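Local coordinates for putative branched-chain amino acid ABC transporter, periplasmic branched-chain amino acid-binding protein (Pseudomonas protegens Pf-5, PDB 4RU0), which probably binds a branched-chain amino acid or similar small solute in the periplasm and delivers it to an ABC transporter, at residues A[175-189]-A[207-219]. Numbering follows the deposited sequence.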
# COMPACT_ATOMS: atom_id res chain seq x y z
N PHE A 175 -9.75 -3.98 -24.54
CA PHE A 175 -10.84 -3.29 -23.86
C PHE A 175 -12.18 -3.51 -24.56
O PHE A 175 -13.24 -3.41 -23.94
CB PHE A 175 -10.53 -1.80 -23.75
CG PHE A 175 -9.48 -1.48 -22.71
CD1 PHE A 175 -9.82 -1.39 -21.38
CD2 PHE A 175 -8.16 -1.28 -23.08
CE1 PHE A 175 -8.86 -1.10 -20.42
CE2 PHE A 175 -7.19 -0.99 -22.13
CZ PHE A 175 -7.55 -0.90 -20.79
N ASP A 176 -12.14 -3.81 -25.86
CA ASP A 176 -13.34 -4.11 -26.63
C ASP A 176 -14.04 -5.35 -26.10
O ASP A 176 -15.27 -5.43 -26.11
CB ASP A 176 -13.00 -4.31 -28.11
CG ASP A 176 -12.47 -3.05 -28.76
OD1 ASP A 176 -12.91 -1.95 -28.36
OD2 ASP A 176 -11.61 -3.16 -29.66
N ARG A 177 -13.24 -6.30 -25.63
CA ARG A 177 -13.74 -7.57 -25.12
C ARG A 177 -14.42 -7.48 -23.75
O ARG A 177 -15.01 -8.45 -23.29
CB ARG A 177 -12.59 -8.57 -25.04
CG ARG A 177 -11.86 -8.77 -26.34
CD ARG A 177 -12.68 -9.60 -27.31
NE ARG A 177 -12.20 -9.45 -28.68
CZ ARG A 177 -12.61 -8.49 -29.51
NH1 ARG A 177 -13.52 -7.60 -29.10
NH2 ARG A 177 -12.13 -8.42 -30.74
N LEU A 178 -14.33 -6.32 -23.09
CA LEU A 178 -14.97 -6.16 -21.78
C LEU A 178 -16.48 -6.05 -21.93
O LEU A 178 -17.24 -6.47 -21.05
CB LEU A 178 -14.42 -4.94 -21.05
CG LEU A 178 -12.96 -5.02 -20.57
CD1 LEU A 178 -12.56 -3.71 -19.93
CD2 LEU A 178 -12.76 -6.18 -19.62
N LYS A 179 -16.91 -5.46 -23.04
CA LYS A 179 -18.33 -5.42 -23.37
C LYS A 179 -18.86 -6.85 -23.38
O LYS A 179 -18.31 -7.71 -24.06
CB LYS A 179 -18.56 -4.75 -24.73
CG LYS A 179 -19.97 -4.23 -24.93
CD LYS A 179 -20.09 -3.41 -26.20
CE LYS A 179 -21.46 -2.76 -26.29
NZ LYS A 179 -22.55 -3.76 -26.19
N GLY A 180 -19.91 -7.10 -22.61
CA GLY A 180 -20.47 -8.44 -22.54
C GLY A 180 -19.86 -9.34 -21.47
O GLY A 180 -20.18 -10.53 -21.39
N LYS A 181 -18.98 -8.77 -20.64
CA LYS A 181 -18.38 -9.52 -19.55
C LYS A 181 -19.01 -9.15 -18.22
O LYS A 181 -19.57 -8.06 -18.08
CB LYS A 181 -16.87 -9.26 -19.50
CG LYS A 181 -16.12 -9.82 -20.70
CD LYS A 181 -16.15 -11.33 -20.70
CE LYS A 181 -15.90 -11.89 -22.10
NZ LYS A 181 -14.57 -11.50 -22.64
N LYS A 182 -18.93 -10.06 -17.26
CA LYS A 182 -19.40 -9.77 -15.91
C LYS A 182 -18.23 -9.76 -14.95
O LYS A 182 -17.40 -10.67 -14.94
CB LYS A 182 -20.44 -10.80 -15.45
CG LYS A 182 -21.76 -10.76 -16.19
CD LYS A 182 -22.72 -11.77 -15.60
CE LYS A 182 -23.89 -12.05 -16.53
NZ LYS A 182 -24.77 -13.11 -15.97
N ILE A 183 -18.17 -8.71 -14.13
CA ILE A 183 -17.15 -8.61 -13.11
C ILE A 183 -17.83 -8.36 -11.77
O ILE A 183 -18.47 -7.33 -11.58
CB ILE A 183 -16.15 -7.48 -13.42
CG1 ILE A 183 -15.47 -7.74 -14.76
CG2 ILE A 183 -15.13 -7.34 -12.29
CD1 ILE A 183 -14.50 -6.66 -15.17
N ALA A 184 -17.70 -9.32 -10.86
CA ALA A 184 -18.31 -9.19 -9.55
C ALA A 184 -17.29 -8.74 -8.52
O ALA A 184 -16.19 -9.29 -8.43
CB ALA A 184 -18.96 -10.51 -9.12
N THR A 185 -17.65 -7.74 -7.73
CA THR A 185 -16.80 -7.30 -6.64
C THR A 185 -17.42 -7.75 -5.32
O THR A 185 -18.53 -7.33 -4.95
CB THR A 185 -16.60 -5.77 -6.64
OG1 THR A 185 -15.92 -5.38 -7.84
CG2 THR A 185 -15.76 -5.33 -5.45
N LEU A 186 -16.71 -8.63 -4.63
CA LEU A 186 -17.09 -9.11 -3.31
C LEU A 186 -16.32 -8.33 -2.25
O LEU A 186 -15.12 -8.55 -2.07
CB LEU A 186 -16.82 -10.61 -3.19
CG LEU A 186 -17.37 -11.29 -1.93
CD1 LEU A 186 -18.88 -11.21 -1.94
CD2 LEU A 186 -16.92 -12.74 -1.87
N TYR A 187 -16.99 -7.42 -1.55
CA TYR A 187 -16.27 -6.50 -0.68
C TYR A 187 -16.75 -6.52 0.77
O TYR A 187 -17.96 -6.59 1.05
CB TYR A 187 -16.36 -5.06 -1.21
CG TYR A 187 -17.75 -4.45 -1.19
CD1 TYR A 187 -18.20 -3.74 -0.09
CD2 TYR A 187 -18.60 -4.59 -2.28
CE1 TYR A 187 -19.47 -3.18 -0.06
CE2 TYR A 187 -19.88 -4.04 -2.27
CZ TYR A 187 -20.31 -3.34 -1.16
OH TYR A 187 -21.56 -2.78 -1.13
N HIS A 188 -15.78 -6.48 1.68
CA HIS A 188 -16.03 -6.27 3.09
C HIS A 188 -16.85 -5.01 3.25
O HIS A 188 -16.48 -3.96 2.73
CB HIS A 188 -14.70 -6.17 3.84
CG HIS A 188 -14.84 -6.14 5.33
ND1 HIS A 188 -14.80 -4.97 6.06
CD2 HIS A 188 -14.99 -7.14 6.23
CE1 HIS A 188 -14.93 -5.25 7.35
NE2 HIS A 188 -15.05 -6.56 7.48
N ASP A 189 -17.99 -5.11 3.93
CA ASP A 189 -18.86 -3.95 4.05
C ASP A 189 -18.25 -2.96 5.05
O ASP A 189 -18.52 -3.01 6.25
CB ASP A 189 -20.28 -4.36 4.47
CG ASP A 189 -21.28 -3.22 4.33
OD1 ASP A 189 -21.15 -2.41 3.39
OD2 ASP A 189 -22.21 -3.14 5.17
N TYR A 207 -16.58 0.96 -20.45
CA TYR A 207 -16.21 -0.24 -21.18
C TYR A 207 -17.36 -1.24 -21.30
O TYR A 207 -17.27 -2.22 -22.04
CB TYR A 207 -15.00 -0.90 -20.52
CG TYR A 207 -13.77 -0.03 -20.60
CD1 TYR A 207 -13.22 0.32 -21.83
CD2 TYR A 207 -13.16 0.47 -19.45
CE1 TYR A 207 -12.10 1.12 -21.91
CE2 TYR A 207 -12.04 1.27 -19.52
CZ TYR A 207 -11.51 1.60 -20.76
OH TYR A 207 -10.40 2.40 -20.84
N GLY A 208 -18.44 -1.00 -20.57
CA GLY A 208 -19.67 -1.75 -20.76
C GLY A 208 -19.71 -3.15 -20.17
O GLY A 208 -20.53 -3.97 -20.60
N PHE A 209 -18.86 -3.46 -19.20
CA PHE A 209 -18.98 -4.74 -18.51
C PHE A 209 -20.03 -4.62 -17.41
O PHE A 209 -20.27 -3.54 -16.88
CB PHE A 209 -17.63 -5.21 -17.95
CG PHE A 209 -17.04 -4.30 -16.91
CD1 PHE A 209 -17.41 -4.40 -15.57
CD2 PHE A 209 -16.07 -3.37 -17.26
CE1 PHE A 209 -16.86 -3.57 -14.62
CE2 PHE A 209 -15.51 -2.53 -16.30
CZ PHE A 209 -15.91 -2.63 -14.99
N GLU A 210 -20.67 -5.73 -17.07
CA GLU A 210 -21.66 -5.72 -16.00
C GLU A 210 -20.96 -5.57 -14.65
O GLU A 210 -20.11 -6.38 -14.28
CB GLU A 210 -22.50 -6.99 -16.05
CG GLU A 210 -23.75 -6.92 -15.19
CD GLU A 210 -24.64 -8.14 -15.36
OE1 GLU A 210 -24.70 -8.70 -16.48
OE2 GLU A 210 -25.28 -8.55 -14.37
N ASN A 211 -21.31 -4.52 -13.93
CA ASN A 211 -20.70 -4.20 -12.64
C ASN A 211 -21.52 -4.75 -11.47
O ASN A 211 -22.49 -4.14 -11.04
CB ASN A 211 -20.54 -2.69 -12.51
CG ASN A 211 -20.00 -2.26 -11.16
OD1 ASN A 211 -19.31 -3.03 -10.47
ND2 ASN A 211 -20.29 -1.03 -10.78
N ILE A 212 -21.14 -5.92 -10.98
CA ILE A 212 -21.87 -6.57 -9.89
C ILE A 212 -21.18 -6.28 -8.56
O ILE A 212 -20.02 -6.63 -8.35
CB ILE A 212 -21.96 -8.10 -10.12
CG1 ILE A 212 -22.64 -8.40 -11.46
CG2 ILE A 212 -22.71 -8.77 -8.97
CD1 ILE A 212 -22.66 -9.88 -11.80
N GLN A 213 -21.91 -5.64 -7.65
CA GLN A 213 -21.38 -5.26 -6.34
C GLN A 213 -22.02 -6.07 -5.21
O GLN A 213 -23.22 -5.97 -4.98
CB GLN A 213 -21.58 -3.76 -6.11
CG GLN A 213 -20.74 -2.86 -7.02
CD GLN A 213 -19.24 -3.00 -6.77
OE1 GLN A 213 -18.81 -3.48 -5.72
NE2 GLN A 213 -18.44 -2.58 -7.74
N ILE A 214 -21.22 -6.86 -4.51
CA ILE A 214 -21.75 -7.76 -3.49
C ILE A 214 -21.09 -7.55 -2.12
O ILE A 214 -19.93 -7.92 -1.93
CB ILE A 214 -21.58 -9.23 -3.91
CG1 ILE A 214 -22.21 -9.48 -5.28
CG2 ILE A 214 -22.19 -10.14 -2.88
CD1 ILE A 214 -21.85 -10.84 -5.88
N PRO A 215 -21.83 -6.96 -1.18
CA PRO A 215 -21.30 -6.68 0.17
C PRO A 215 -21.22 -7.92 1.06
O PRO A 215 -22.03 -8.84 0.92
CB PRO A 215 -22.30 -5.68 0.74
CG PRO A 215 -23.57 -5.96 0.02
CD PRO A 215 -23.17 -6.37 -1.38
N VAL A 216 -20.24 -7.94 1.95
CA VAL A 216 -20.14 -8.97 2.97
C VAL A 216 -20.09 -8.32 4.34
O VAL A 216 -19.14 -7.60 4.66
CB VAL A 216 -18.90 -9.86 2.80
CG1 VAL A 216 -18.73 -10.77 4.01
CG2 VAL A 216 -19.02 -10.69 1.54
N ALA A 217 -21.10 -8.58 5.16
CA ALA A 217 -21.21 -7.97 6.47
C ALA A 217 -20.16 -8.52 7.42
O ALA A 217 -19.78 -9.69 7.34
CB ALA A 217 -22.61 -8.19 7.05
N ASP A 218 -19.68 -7.66 8.32
CA ASP A 218 -18.75 -8.08 9.36
C ASP A 218 -19.43 -9.08 10.29
O ASP A 218 -20.61 -8.92 10.61
CB ASP A 218 -18.24 -6.86 10.14
CG ASP A 218 -16.85 -7.06 10.70
OD1 ASP A 218 -15.89 -7.10 9.89
OD2 ASP A 218 -16.70 -7.18 11.94
N PRO A 219 -18.71 -10.13 10.73
CA PRO A 219 -17.29 -10.41 10.48
C PRO A 219 -17.02 -11.12 9.15
O PRO A 219 -15.88 -11.16 8.70
CB PRO A 219 -16.92 -11.31 11.65
CG PRO A 219 -18.18 -12.08 11.92
CD PRO A 219 -19.32 -11.13 11.63
O HOH W 1 -15.56 -2.66 -23.77
O HOH W 2 -26.01 -11.32 -14.06
O HOH W 3 -17.40 -5.31 -10.11
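Main-chain bonds from Glu210 N to Lys181 O through to Asp189 N and Val216 O pair strands 182-188 and 210-216 in parallel, a beta-alpha-beta crossover of one lobe of a periplasmic binding protein, its connection running through helices 191-194 and 197-207, with 210-216 at the sheet edge. On the face turned to helix 197-207, Tyr187 lies across Pro215. Its CG sits between the backbone N and carbonyl carbon (chi1 66°), which folds the ring back over the neighbouring strand; Pro215 CA meets one face, 3.8 Å from the centroid, and Pro215 CB lies 3.5 Å from Tyr187 OH. A proline suits this edge position, since its missing N-H costs the ladder nothing. Replacing Tyr187 by an alanine would probably uncover Pro215 and the carbonyl end of Gln213, leaving a gap where the ring lay. Gln213, bent at chi2 (-65°), curls back so that OE1 lies 3.3 Å from Thr185 CB, while NE2 bonds Asn211 OD1. Toward the N-terminal ends of the strands, Phe209 receives Ile183 CD1 over one ring face, 3.8 Å from the centroid; the slim terminal methyl of isoleucine can lie on the phenylalanine face as a CH-pi contact, and both residues are buried. On the opposite face, toward helix 224-233, Leu186 CD1 wedges against Val216 CG2 at 3.5 Å. Before the strands begin, Phe175 and Tyr207 form an offset stack, planes 26° apart. At the C-terminal ends, His188 donates from NE2, nearly in its ring plane, to the anti lone pair of Asp218 OD1, 2.6 Å away, while Ser190 holds ND1.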